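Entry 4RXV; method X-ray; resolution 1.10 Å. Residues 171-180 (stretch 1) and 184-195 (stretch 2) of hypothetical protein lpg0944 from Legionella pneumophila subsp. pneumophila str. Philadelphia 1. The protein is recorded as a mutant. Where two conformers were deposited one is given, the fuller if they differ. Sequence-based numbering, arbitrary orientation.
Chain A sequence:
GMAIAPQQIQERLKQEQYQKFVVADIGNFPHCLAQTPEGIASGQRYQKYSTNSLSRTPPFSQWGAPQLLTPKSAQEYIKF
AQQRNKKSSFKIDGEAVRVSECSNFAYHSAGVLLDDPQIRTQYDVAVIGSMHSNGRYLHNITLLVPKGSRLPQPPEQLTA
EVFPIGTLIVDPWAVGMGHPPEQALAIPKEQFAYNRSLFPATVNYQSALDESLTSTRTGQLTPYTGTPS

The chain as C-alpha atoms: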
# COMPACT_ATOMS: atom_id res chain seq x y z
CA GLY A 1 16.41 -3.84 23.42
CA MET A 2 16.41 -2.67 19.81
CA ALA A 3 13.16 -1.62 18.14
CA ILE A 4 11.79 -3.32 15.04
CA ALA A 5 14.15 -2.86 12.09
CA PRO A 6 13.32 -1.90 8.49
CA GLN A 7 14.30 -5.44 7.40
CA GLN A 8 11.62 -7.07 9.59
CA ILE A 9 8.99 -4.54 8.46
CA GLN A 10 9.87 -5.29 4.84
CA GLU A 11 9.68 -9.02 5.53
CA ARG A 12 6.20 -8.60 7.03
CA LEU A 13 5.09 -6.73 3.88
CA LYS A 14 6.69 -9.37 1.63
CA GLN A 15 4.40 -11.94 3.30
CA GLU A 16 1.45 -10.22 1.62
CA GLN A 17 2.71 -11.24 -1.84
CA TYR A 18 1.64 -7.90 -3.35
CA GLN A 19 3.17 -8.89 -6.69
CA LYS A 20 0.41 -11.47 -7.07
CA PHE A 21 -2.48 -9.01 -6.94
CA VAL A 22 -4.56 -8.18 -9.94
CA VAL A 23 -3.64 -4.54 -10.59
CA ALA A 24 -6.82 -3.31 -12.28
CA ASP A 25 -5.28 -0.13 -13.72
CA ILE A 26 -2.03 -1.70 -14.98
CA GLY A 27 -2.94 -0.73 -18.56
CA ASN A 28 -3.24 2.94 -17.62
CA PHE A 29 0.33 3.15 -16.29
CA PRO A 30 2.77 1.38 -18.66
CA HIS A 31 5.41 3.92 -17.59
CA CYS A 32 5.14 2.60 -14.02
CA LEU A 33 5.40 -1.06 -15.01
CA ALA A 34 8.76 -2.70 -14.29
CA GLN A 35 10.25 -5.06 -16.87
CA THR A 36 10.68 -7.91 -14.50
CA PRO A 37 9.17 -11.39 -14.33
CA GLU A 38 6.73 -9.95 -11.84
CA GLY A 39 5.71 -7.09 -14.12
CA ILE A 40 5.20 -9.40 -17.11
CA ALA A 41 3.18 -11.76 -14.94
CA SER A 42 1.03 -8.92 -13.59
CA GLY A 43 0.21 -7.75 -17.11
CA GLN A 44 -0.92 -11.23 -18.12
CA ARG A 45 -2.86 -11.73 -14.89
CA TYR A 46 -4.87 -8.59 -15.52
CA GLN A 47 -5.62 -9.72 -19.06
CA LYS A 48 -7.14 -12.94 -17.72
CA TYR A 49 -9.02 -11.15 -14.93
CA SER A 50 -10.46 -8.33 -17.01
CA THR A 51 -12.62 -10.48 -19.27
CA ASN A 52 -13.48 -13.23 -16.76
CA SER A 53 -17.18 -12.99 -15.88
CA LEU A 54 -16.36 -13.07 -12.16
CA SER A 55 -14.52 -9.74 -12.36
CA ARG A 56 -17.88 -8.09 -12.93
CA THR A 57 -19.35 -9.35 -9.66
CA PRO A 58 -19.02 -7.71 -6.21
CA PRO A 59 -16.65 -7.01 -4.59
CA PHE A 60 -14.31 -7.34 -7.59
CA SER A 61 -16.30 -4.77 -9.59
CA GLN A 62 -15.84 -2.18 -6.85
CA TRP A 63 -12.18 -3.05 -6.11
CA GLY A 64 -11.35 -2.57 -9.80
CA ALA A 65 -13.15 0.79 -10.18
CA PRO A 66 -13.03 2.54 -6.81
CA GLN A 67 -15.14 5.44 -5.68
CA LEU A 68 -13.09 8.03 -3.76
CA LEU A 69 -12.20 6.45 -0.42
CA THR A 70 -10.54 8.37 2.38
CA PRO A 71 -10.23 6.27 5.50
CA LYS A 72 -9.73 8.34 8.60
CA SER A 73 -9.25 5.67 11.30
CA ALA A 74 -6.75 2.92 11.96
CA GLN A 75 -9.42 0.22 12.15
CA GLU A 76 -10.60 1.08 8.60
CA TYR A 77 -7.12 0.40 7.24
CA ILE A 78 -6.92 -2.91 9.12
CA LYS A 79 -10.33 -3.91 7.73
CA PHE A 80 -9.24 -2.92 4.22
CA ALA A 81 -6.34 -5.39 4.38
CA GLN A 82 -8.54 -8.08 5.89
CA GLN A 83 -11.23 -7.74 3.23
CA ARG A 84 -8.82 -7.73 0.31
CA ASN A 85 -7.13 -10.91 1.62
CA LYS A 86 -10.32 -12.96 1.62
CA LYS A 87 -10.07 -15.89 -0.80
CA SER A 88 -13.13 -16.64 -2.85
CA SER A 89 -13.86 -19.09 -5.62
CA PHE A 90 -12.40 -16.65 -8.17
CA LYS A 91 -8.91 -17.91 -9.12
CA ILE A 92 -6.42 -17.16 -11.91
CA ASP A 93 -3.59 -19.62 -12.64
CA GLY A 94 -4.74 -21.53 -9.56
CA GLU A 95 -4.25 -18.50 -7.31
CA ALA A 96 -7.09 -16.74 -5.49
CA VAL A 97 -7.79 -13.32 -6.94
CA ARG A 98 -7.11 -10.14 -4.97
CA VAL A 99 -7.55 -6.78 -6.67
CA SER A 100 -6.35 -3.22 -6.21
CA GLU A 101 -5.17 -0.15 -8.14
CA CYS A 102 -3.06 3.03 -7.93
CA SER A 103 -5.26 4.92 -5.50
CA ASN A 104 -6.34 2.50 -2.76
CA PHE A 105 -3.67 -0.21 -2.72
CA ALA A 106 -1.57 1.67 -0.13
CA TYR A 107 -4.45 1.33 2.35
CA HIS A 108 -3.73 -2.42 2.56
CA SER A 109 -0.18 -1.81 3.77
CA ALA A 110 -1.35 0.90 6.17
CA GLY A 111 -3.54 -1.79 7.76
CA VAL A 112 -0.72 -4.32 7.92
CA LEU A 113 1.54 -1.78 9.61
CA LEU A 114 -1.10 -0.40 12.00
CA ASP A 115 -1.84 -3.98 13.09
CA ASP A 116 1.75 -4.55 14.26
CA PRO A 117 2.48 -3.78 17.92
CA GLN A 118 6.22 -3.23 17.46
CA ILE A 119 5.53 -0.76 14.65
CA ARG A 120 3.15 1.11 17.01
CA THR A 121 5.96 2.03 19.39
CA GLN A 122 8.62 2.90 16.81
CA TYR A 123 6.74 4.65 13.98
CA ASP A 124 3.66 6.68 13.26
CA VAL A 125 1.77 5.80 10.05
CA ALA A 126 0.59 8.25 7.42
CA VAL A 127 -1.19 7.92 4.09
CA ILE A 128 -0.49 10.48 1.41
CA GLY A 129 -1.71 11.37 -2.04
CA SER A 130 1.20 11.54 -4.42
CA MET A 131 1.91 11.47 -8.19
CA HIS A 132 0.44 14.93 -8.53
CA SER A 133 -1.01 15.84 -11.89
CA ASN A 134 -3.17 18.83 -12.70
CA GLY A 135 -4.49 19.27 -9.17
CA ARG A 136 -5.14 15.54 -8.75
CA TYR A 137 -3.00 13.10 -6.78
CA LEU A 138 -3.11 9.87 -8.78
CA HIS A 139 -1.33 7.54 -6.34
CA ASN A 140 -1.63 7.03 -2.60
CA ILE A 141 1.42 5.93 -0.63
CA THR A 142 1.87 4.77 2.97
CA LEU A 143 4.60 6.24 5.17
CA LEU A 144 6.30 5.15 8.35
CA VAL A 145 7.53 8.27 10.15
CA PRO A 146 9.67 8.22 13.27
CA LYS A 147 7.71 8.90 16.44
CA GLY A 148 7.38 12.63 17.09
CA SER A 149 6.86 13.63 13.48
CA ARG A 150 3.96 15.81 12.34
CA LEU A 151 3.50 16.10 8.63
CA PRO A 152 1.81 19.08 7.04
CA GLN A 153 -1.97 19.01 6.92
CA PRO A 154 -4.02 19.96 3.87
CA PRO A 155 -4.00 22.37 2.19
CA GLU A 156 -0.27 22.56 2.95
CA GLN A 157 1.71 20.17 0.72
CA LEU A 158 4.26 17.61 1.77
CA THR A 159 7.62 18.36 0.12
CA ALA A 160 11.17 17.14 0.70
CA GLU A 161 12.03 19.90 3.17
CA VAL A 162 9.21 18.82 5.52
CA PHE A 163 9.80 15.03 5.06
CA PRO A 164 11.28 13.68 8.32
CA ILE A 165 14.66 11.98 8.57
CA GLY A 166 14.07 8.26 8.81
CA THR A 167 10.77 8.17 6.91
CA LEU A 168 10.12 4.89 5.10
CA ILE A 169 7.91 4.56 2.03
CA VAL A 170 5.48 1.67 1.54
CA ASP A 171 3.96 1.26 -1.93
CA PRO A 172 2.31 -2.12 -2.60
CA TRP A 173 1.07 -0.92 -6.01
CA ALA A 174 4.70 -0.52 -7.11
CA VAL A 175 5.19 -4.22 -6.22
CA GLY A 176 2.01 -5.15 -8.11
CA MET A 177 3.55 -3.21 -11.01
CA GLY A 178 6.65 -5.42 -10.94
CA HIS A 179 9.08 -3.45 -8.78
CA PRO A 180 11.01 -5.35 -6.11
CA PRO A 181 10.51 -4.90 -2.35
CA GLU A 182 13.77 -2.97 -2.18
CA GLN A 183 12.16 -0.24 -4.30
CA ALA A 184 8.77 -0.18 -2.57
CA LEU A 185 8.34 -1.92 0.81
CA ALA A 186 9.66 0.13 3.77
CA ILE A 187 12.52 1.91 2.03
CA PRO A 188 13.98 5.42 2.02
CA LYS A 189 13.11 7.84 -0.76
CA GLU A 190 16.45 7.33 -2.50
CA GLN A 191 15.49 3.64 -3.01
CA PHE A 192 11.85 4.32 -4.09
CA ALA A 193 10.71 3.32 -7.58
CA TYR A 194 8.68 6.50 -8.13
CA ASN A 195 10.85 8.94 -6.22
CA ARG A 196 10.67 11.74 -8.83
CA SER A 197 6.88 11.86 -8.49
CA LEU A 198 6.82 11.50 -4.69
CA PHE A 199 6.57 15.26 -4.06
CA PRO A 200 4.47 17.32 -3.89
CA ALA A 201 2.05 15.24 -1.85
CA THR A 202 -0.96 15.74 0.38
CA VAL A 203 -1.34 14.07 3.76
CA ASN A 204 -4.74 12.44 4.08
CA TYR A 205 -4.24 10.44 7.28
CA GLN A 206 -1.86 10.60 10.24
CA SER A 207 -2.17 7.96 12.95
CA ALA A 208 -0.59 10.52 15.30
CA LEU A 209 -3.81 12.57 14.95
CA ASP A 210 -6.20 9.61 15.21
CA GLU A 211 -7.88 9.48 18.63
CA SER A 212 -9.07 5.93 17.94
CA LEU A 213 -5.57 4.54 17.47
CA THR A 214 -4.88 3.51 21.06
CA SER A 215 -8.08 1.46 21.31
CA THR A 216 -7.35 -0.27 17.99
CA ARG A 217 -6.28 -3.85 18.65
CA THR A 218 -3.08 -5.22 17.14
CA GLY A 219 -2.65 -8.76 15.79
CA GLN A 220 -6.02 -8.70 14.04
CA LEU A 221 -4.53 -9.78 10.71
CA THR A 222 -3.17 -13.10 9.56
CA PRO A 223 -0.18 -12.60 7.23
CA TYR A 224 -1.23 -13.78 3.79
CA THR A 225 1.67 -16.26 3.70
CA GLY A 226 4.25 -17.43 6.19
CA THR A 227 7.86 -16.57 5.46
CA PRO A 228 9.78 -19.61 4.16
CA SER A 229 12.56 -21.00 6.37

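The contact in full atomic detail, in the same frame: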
# COMPACT_ATOMS: atom_id res chain seq x y z
N ASP A 171 4.72 1.11 -0.70
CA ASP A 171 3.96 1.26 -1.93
C ASP A 171 3.67 -0.12 -2.53
O ASP A 171 4.40 -0.58 -3.42
CB ASP A 171 4.73 2.15 -2.90
CG ASP A 171 3.92 2.54 -4.12
OD1 ASP A 171 2.83 1.95 -4.38
OD2 ASP A 171 4.38 3.46 -4.84
N PRO A 172 2.62 -0.79 -2.06
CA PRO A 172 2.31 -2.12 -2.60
C PRO A 172 1.96 -2.10 -4.09
O PRO A 172 2.25 -3.07 -4.79
CB PRO A 172 1.13 -2.58 -1.75
CG PRO A 172 0.53 -1.32 -1.19
CD PRO A 172 1.71 -0.42 -0.95
N TRP A 173 1.35 -1.02 -4.58
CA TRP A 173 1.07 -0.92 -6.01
C TRP A 173 2.34 -1.02 -6.84
O TRP A 173 2.34 -1.68 -7.88
CB TRP A 173 0.29 0.35 -6.31
CG TRP A 173 -0.17 0.52 -7.72
CD1 TRP A 173 -1.30 -0.01 -8.29
CD2 TRP A 173 0.42 1.35 -8.71
NE1 TRP A 173 -1.43 0.46 -9.58
CE2 TRP A 173 -0.39 1.29 -9.86
CE3 TRP A 173 1.55 2.16 -8.73
CZ2 TRP A 173 -0.09 2.01 -11.04
CZ3 TRP A 173 1.85 2.88 -9.90
CH2 TRP A 173 1.03 2.80 -11.03
N ALA A 174 3.44 -0.40 -6.38
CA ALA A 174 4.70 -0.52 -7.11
C ALA A 174 5.10 -1.99 -7.24
O ALA A 174 5.68 -2.38 -8.25
CB ALA A 174 5.80 0.26 -6.42
N VAL A 175 4.85 -2.80 -6.20
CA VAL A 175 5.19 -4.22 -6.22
C VAL A 175 4.24 -4.99 -7.15
O VAL A 175 4.67 -5.85 -7.92
CB VAL A 175 5.18 -4.78 -4.79
CG1 VAL A 175 5.55 -6.28 -4.79
CG2 VAL A 175 6.19 -4.02 -3.94
N GLY A 176 2.96 -4.64 -7.12
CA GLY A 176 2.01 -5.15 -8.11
C GLY A 176 2.42 -4.85 -9.54
O GLY A 176 2.22 -5.66 -10.45
N MET A 177 3.06 -3.71 -9.73
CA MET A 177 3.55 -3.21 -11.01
C MET A 177 4.98 -3.71 -11.31
O MET A 177 5.60 -3.23 -12.26
CB MET A 177 3.50 -1.69 -11.05
CG MET A 177 2.07 -1.13 -11.00
SD MET A 177 1.10 -1.51 -12.49
CE MET A 177 1.81 -0.34 -13.64
N GLY A 178 5.45 -4.71 -10.58
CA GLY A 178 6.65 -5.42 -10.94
C GLY A 178 7.93 -4.97 -10.27
O GLY A 178 8.95 -5.60 -10.49
N HIS A 179 7.89 -3.92 -9.45
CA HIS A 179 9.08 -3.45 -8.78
C HIS A 179 9.39 -4.32 -7.56
O HIS A 179 8.49 -4.82 -6.91
CB HIS A 179 8.93 -1.98 -8.39
CG HIS A 179 8.78 -1.09 -9.58
ND1 HIS A 179 9.85 -0.50 -10.20
CD2 HIS A 179 7.68 -0.72 -10.28
CE1 HIS A 179 9.42 0.20 -11.24
NE2 HIS A 179 8.11 0.06 -11.33
N PRO A 180 10.67 -4.50 -7.25
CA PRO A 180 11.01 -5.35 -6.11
C PRO A 180 10.76 -4.68 -4.76
O PRO A 180 10.64 -3.45 -4.66
CB PRO A 180 12.52 -5.57 -6.29
CG PRO A 180 12.98 -4.34 -7.02
CD PRO A 180 11.85 -3.98 -7.95
N ALA A 184 10.18 -0.46 -2.87
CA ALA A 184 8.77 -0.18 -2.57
C ALA A 184 8.31 -0.48 -1.16
O ALA A 184 7.34 0.12 -0.74
CB ALA A 184 7.90 -0.96 -3.54
N LEU A 185 8.89 -1.44 -0.47
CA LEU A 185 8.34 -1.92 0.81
C LEU A 185 9.27 -1.54 1.97
O LEU A 185 10.21 -2.28 2.31
CB LEU A 185 8.08 -3.42 0.77
CG LEU A 185 7.08 -3.89 -0.30
CD1 LEU A 185 6.89 -5.39 -0.26
CD2 LEU A 185 5.72 -3.17 -0.17
N ALA A 186 8.97 -0.40 2.59
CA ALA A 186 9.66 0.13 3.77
C ALA A 186 11.09 0.52 3.44
O ALA A 186 12.05 -0.03 4.00
CB ALA A 186 9.57 -0.84 4.93
N ILE A 187 11.22 1.46 2.51
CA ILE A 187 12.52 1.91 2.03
C ILE A 187 12.60 3.44 2.02
O ILE A 187 11.60 4.14 1.95
CB ILE A 187 12.85 1.34 0.59
CG1 ILE A 187 12.18 2.07 -0.61
CG2 ILE A 187 12.61 -0.16 0.54
CD1 ILE A 187 10.71 2.09 -0.65
N PRO A 188 13.82 3.97 2.12
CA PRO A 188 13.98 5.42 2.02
C PRO A 188 13.72 5.95 0.62
O PRO A 188 13.79 5.21 -0.36
CB PRO A 188 15.44 5.65 2.43
CG PRO A 188 16.11 4.35 2.13
CD PRO A 188 15.10 3.28 2.31
N LYS A 189 13.46 7.25 0.52
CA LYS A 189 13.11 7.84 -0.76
C LYS A 189 14.15 7.62 -1.85
O LYS A 189 13.79 7.47 -3.00
CB LYS A 189 12.80 9.33 -0.61
CG LYS A 189 13.96 10.19 -0.17
CD LYS A 189 13.55 11.65 -0.08
CE LYS A 189 14.75 12.58 0.06
NZ LYS A 189 15.57 12.25 1.25
N GLU A 190 15.42 7.54 -1.49
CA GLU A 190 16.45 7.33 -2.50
C GLU A 190 16.33 6.00 -3.23
O GLU A 190 16.84 5.87 -4.35
CB GLU A 190 17.83 7.43 -1.86
CG GLU A 190 18.19 8.82 -1.41
CD GLU A 190 17.59 9.21 -0.07
OE1 GLU A 190 17.11 8.35 0.71
OE2 GLU A 190 17.62 10.43 0.21
N GLN A 191 15.74 5.01 -2.53
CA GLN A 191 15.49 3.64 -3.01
C GLN A 191 14.14 3.51 -3.75
O GLN A 191 13.91 2.50 -4.42
CB GLN A 191 15.52 2.58 -1.86
CG GLN A 191 16.93 2.07 -1.37
CD GLN A 191 16.92 1.06 -0.16
OE1 GLN A 191 17.59 1.32 0.86
NE2 GLN A 191 16.23 -0.12 -0.31
N PHE A 192 13.25 4.50 -3.67
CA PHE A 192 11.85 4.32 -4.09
C PHE A 192 11.69 4.39 -5.60
O PHE A 192 12.18 5.31 -6.24
CB PHE A 192 11.00 5.37 -3.36
CG PHE A 192 9.54 5.42 -3.79
CD1 PHE A 192 8.77 4.27 -3.91
CD2 PHE A 192 8.94 6.64 -4.01
CE1 PHE A 192 7.45 4.35 -4.30
CE2 PHE A 192 7.61 6.72 -4.39
CZ PHE A 192 6.87 5.59 -4.51
N ALA A 193 10.95 3.43 -6.15
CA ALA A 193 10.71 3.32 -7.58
C ALA A 193 10.21 4.60 -8.22
O ALA A 193 10.57 4.87 -9.35
CB ALA A 193 9.68 2.23 -7.83
N TYR A 194 9.33 5.32 -7.54
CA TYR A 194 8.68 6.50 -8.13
C TYR A 194 9.12 7.77 -7.40
O TYR A 194 8.33 8.69 -7.16
CB TYR A 194 7.16 6.35 -8.13
CG TYR A 194 6.65 5.05 -8.70
CD1 TYR A 194 7.10 4.55 -9.93
CD2 TYR A 194 5.71 4.31 -8.02
CE1 TYR A 194 6.64 3.34 -10.43
CE2 TYR A 194 5.23 3.11 -8.53
CZ TYR A 194 5.69 2.63 -9.73
OH TYR A 194 5.18 1.43 -10.17
N ASN A 195 10.39 7.84 -7.06
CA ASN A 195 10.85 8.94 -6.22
C ASN A 195 10.84 10.31 -6.88
O ASN A 195 10.87 11.30 -6.16
CB ASN A 195 12.19 8.67 -5.56
CG ASN A 195 13.30 8.49 -6.51
OD1 ASN A 195 13.17 8.59 -7.73
ND2 ASN A 195 14.46 8.24 -5.94

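The contact starts with D171, which works in two directions. D171 N donates to A184 O (2.8 Å), the one backbone hydrogen bond between the stretches, while the D171 side chain, in the t rotamer, caps the helix that follows: D171 OD1 accepts from A174 N at 3.1 Å. D171 OD2 lies at the edge of two rings, 3.2 Å from F192 CE1 and 3.6 Å from Y194 CD2, where the slightly positive ring hydrogens suit a carboxylate; it is also hydrogen-bonded elsewhere in the structure.

The helix then offers one large aromatic side chain and two smaller apolar ones. W173 points sideways, but its indole reaches Y194, with W173 CZ3 3.7 Å from Y194 CE2. A174 points toward stretch 2, and its single methyl fits between neighbours: A174 CB is 3.8 Å from A184 CB and 3.6 Å from Y194 CE2. V175 extends the apolar patch, placing V175 CG2 3.5 Å from A184 CB and 3.7 Å from L185 CG.

G178 makes no contact; at its positive phi a CB would be jammed against M177 O, which calls for glycine. The H179 imidazole takes A193 CB over one face, 3.6 Å from H179 ND1, and receives the edge of Y194 on its face. Y194, the residue most covered here, thus joins cap, helix and histidine with one buried ring.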